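Local coordinates for glutathione S-transferase family protein (Pseudomonas putida, PDB 3PR8) that acts as a glutathione transferase, probably joining reduced glutathione to a broad set of hydrophobic electrophiles, at residues 9-14 and 48-53. Sequence-based numbering, arbitrary orientation.
Sequences SVSNYY and GKVPVL. With GSH (glutathione), chain E.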
loop_
_atom_site.group_PDB
_atom_site.type_symbol
_atom_site.label_atom_id
_atom_site.label_comp_id
_atom_site.label_asym_id
_atom_site.label_seq_id
_atom_site.Cartn_x
_atom_site.Cartn_y
_atom_site.Cartn_z
ATOM N N SER A 9 -20.112 -0.172 8.820
ATOM C CA SER A 9 -20.457 -1.052 7.694
ATOM C C SER A 9 -20.592 -0.349 6.343
ATOM O O SER A 9 -20.782 -1.020 5.324
ATOM C CB SER A 9 -21.706 -1.874 7.992
ATOM O OG SER A 9 -21.464 -2.779 9.049
ATOM N N VAL A 10 -20.518 0.982 6.321
ATOM C CA VAL A 10 -20.436 1.693 5.049
ATOM C C VAL A 10 -18.990 1.733 4.497
ATOM O O VAL A 10 -18.797 1.952 3.275
ATOM C CB VAL A 10 -21.066 3.106 5.147
ATOM C CG1 VAL A 10 -21.131 3.783 3.774
ATOM C CG2 VAL A 10 -22.481 2.992 5.730
ATOM N N SER A 11 -17.995 1.455 5.355
ATOM C CA SER A 11 -16.585 1.430 4.928
ATOM C C SER A 11 -16.268 0.215 4.044
ATOM O O SER A 11 -16.501 -0.932 4.427
ATOM C CB SER A 11 -15.616 1.433 6.133
ATOM O OG SER A 11 -14.300 1.125 5.643
ATOM N N ASN A 12 -15.723 0.461 2.863
ATOM C CA ASN A 12 -15.387 -0.661 2.001
ATOM C C ASN A 12 -14.239 -1.500 2.552
ATOM O O ASN A 12 -14.275 -2.725 2.503
ATOM C CB ASN A 12 -15.145 -0.225 0.555
ATOM C CG ASN A 12 -13.977 0.755 0.395
ATOM O OD1 ASN A 12 -13.641 1.506 1.311
ATOM N ND2 ASN A 12 -13.359 0.744 -0.798
ATOM N N TYR A 13 -13.219 -0.841 3.108
ATOM C CA TYR A 13 -12.076 -1.547 3.686
ATOM C C TYR A 13 -12.531 -2.391 4.901
ATOM O O TYR A 13 -12.025 -3.494 5.133
ATOM C CB TYR A 13 -11.000 -0.528 4.102
ATOM C CG TYR A 13 -10.144 0.042 2.955
ATOM C CD1 TYR A 13 -9.007 -0.633 2.483
ATOM C CD2 TYR A 13 -10.459 1.277 2.390
ATOM C CE1 TYR A 13 -8.219 -0.096 1.442
ATOM C CE2 TYR A 13 -9.672 1.827 1.363
ATOM C CZ TYR A 13 -8.555 1.142 0.917
ATOM O OH TYR A 13 -7.777 1.646 -0.104
ATOM N N TYR A 14 -13.482 -1.849 5.690
ATOM C CA TYR A 14 -14.059 -2.611 6.817
ATOM C C TYR A 14 -14.770 -3.858 6.301
ATOM O O TYR A 14 -14.563 -4.953 6.820
ATOM C CB TYR A 14 -15.012 -1.722 7.613
ATOM C CG TYR A 14 -15.812 -2.360 8.741
ATOM C CD1 TYR A 14 -15.346 -2.339 10.031
ATOM C CD2 TYR A 14 -17.083 -2.898 8.511
ATOM C CE1 TYR A 14 -16.095 -2.873 11.078
ATOM C CE2 TYR A 14 -17.838 -3.444 9.552
ATOM C CZ TYR A 14 -17.335 -3.414 10.825
ATOM O OH TYR A 14 -18.057 -3.899 11.867
ATOM N N GLY A 48 -5.826 7.422 11.801
ATOM C CA GLY A 48 -7.252 7.723 11.869
ATOM C C GLY A 48 -8.105 6.926 10.893
ATOM O O GLY A 48 -9.266 7.291 10.646
ATOM N N LYS A 49 -7.538 5.831 10.374
ATOM C CA LYS A 49 -8.176 5.000 9.337
ATOM C C LYS A 49 -8.999 3.882 9.966
ATOM O O LYS A 49 -8.746 3.436 11.085
ATOM C CB LYS A 49 -7.117 4.330 8.433
ATOM C CG LYS A 49 -6.150 5.286 7.684
ATOM C CD LYS A 49 -6.901 6.179 6.733
ATOM C CE LYS A 49 -5.965 7.085 5.983
ATOM N NZ LYS A 49 -6.680 8.051 5.138
ATOM N N VAL A 50 -9.972 3.420 9.196
ATOM C CA VAL A 50 -10.811 2.307 9.556
ATOM C C VAL A 50 -10.516 1.239 8.485
ATOM O O VAL A 50 -10.291 1.581 7.336
ATOM C CB VAL A 50 -12.285 2.804 9.455
ATOM C CG1 VAL A 50 -13.233 1.675 9.089
ATOM C CG2 VAL A 50 -12.672 3.617 10.725
ATOM N N PRO A 51 -10.517 -0.056 8.828
ATOM C CA PRO A 51 -10.841 -0.754 10.060
ATOM C C PRO A 51 -9.630 -0.914 10.982
ATOM O O PRO A 51 -8.474 -0.716 10.568
ATOM C CB PRO A 51 -11.294 -2.120 9.563
ATOM C CG PRO A 51 -10.407 -2.343 8.321
ATOM C CD PRO A 51 -10.286 -0.991 7.706
ATOM N N VAL A 52 -9.905 -1.277 12.230
ATOM C CA VAL A 52 -8.866 -1.658 13.173
ATOM C C VAL A 52 -9.278 -2.994 13.774
ATOM O O VAL A 52 -10.456 -3.198 14.068
ATOM C CB VAL A 52 -8.695 -0.601 14.288
ATOM C CG1 VAL A 52 -7.573 -1.016 15.239
ATOM C CG2 VAL A 52 -8.313 0.722 13.686
ATOM N N LEU A 53 -8.324 -3.897 13.956
ATOM C CA LEU A 53 -8.597 -5.182 14.600
ATOM C C LEU A 53 -8.007 -5.138 15.990
ATOM O O LEU A 53 -6.811 -4.877 16.141
ATOM C CB LEU A 53 -7.968 -6.331 13.810
ATOM C CG LEU A 53 -8.270 -7.771 14.311
ATOM C CD1 LEU A 53 -9.719 -8.192 14.013
ATOM C CD2 LEU A 53 -7.317 -8.756 13.697
HETATM N N1 GSH E . -4.905 2.448 4.281
HETATM C CA1 GSH E . -6.124 2.209 5.042
HETATM C C1 GSH E . -6.427 0.741 4.978
HETATM O O11 GSH E . -7.195 0.146 5.821
HETATM O O12 GSH E . -5.903 0.130 4.039
HETATM C CB1 GSH E . -7.241 3.034 4.384
HETATM C CG1 GSH E . -8.631 2.669 4.881
HETATM C CD1 GSH E . -9.565 3.842 4.722
HETATM O OE1 GSH E . -9.234 4.937 3.898
HETATM N N2 GSH E . -10.697 3.801 5.424
HETATM C CA2 GSH E . -11.637 4.914 5.331
HETATM C C2 GSH E . -11.444 5.878 6.462
HETATM O O2 GSH E . -10.750 5.432 7.579
HETATM C CB2 GSH E . -13.065 4.403 5.394
HETATM S SG2 GSH E . -13.406 3.304 4.005
HETATM N N3 GSH E . -11.946 7.111 6.351
HETATM C CA3 GSH E . -11.976 8.019 7.492
HETATM C C3 GSH E . -10.828 9.004 7.519
HETATM O O31 GSH E . -10.800 9.886 8.407
HETATM O O32 GSH E . -9.900 8.957 6.674
#
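Tyr13 CG lies anti to its own carbonyl carbon (chi1 -78°), which turns the ring away from Pro51 and up to glutathione, while CB, placed by the backbone, packs on Pro51 CD at 3.7 Å; in Tyr14 CG is anti to the backbone N (chi1 174°) and the ring swings to the other end of the proline, CD1 standing 4.1 Å from Pro51 CB. Val50 CG1 packs on CB of Ser11, the N-cap residue of helix 12-23, at 3.8 Å and lies 4.1 Å from Tyr14 CB. The cis peptide bond before Pro51 marks it as the cis-proline of the thioredoxin fold, as in the N-terminal domain of glutathione transferases. Here Val50 pairs with the cysteinyl backbone of the tripeptide in both directions, its N donating to GSH O2 (2.7 Å) and its O accepting from GSH N2 (3.0 Å). GSH CG1 sits over one face of the Tyr13 ring, 3.4 Å above the plane and near the rim, and Tyr13 OH is hydrogen-bonded to Glu102. With an alanine at Tyr13, the gamma-glutamyl chain is likely to lose this aromatic floor and Glu102 its phenol partner. Helix 84-106 packs against Tyr13, and helix 63-73 against Pro51; strand 52-55 then carries the chain into the sheet, between strands 4-7 and 58-61.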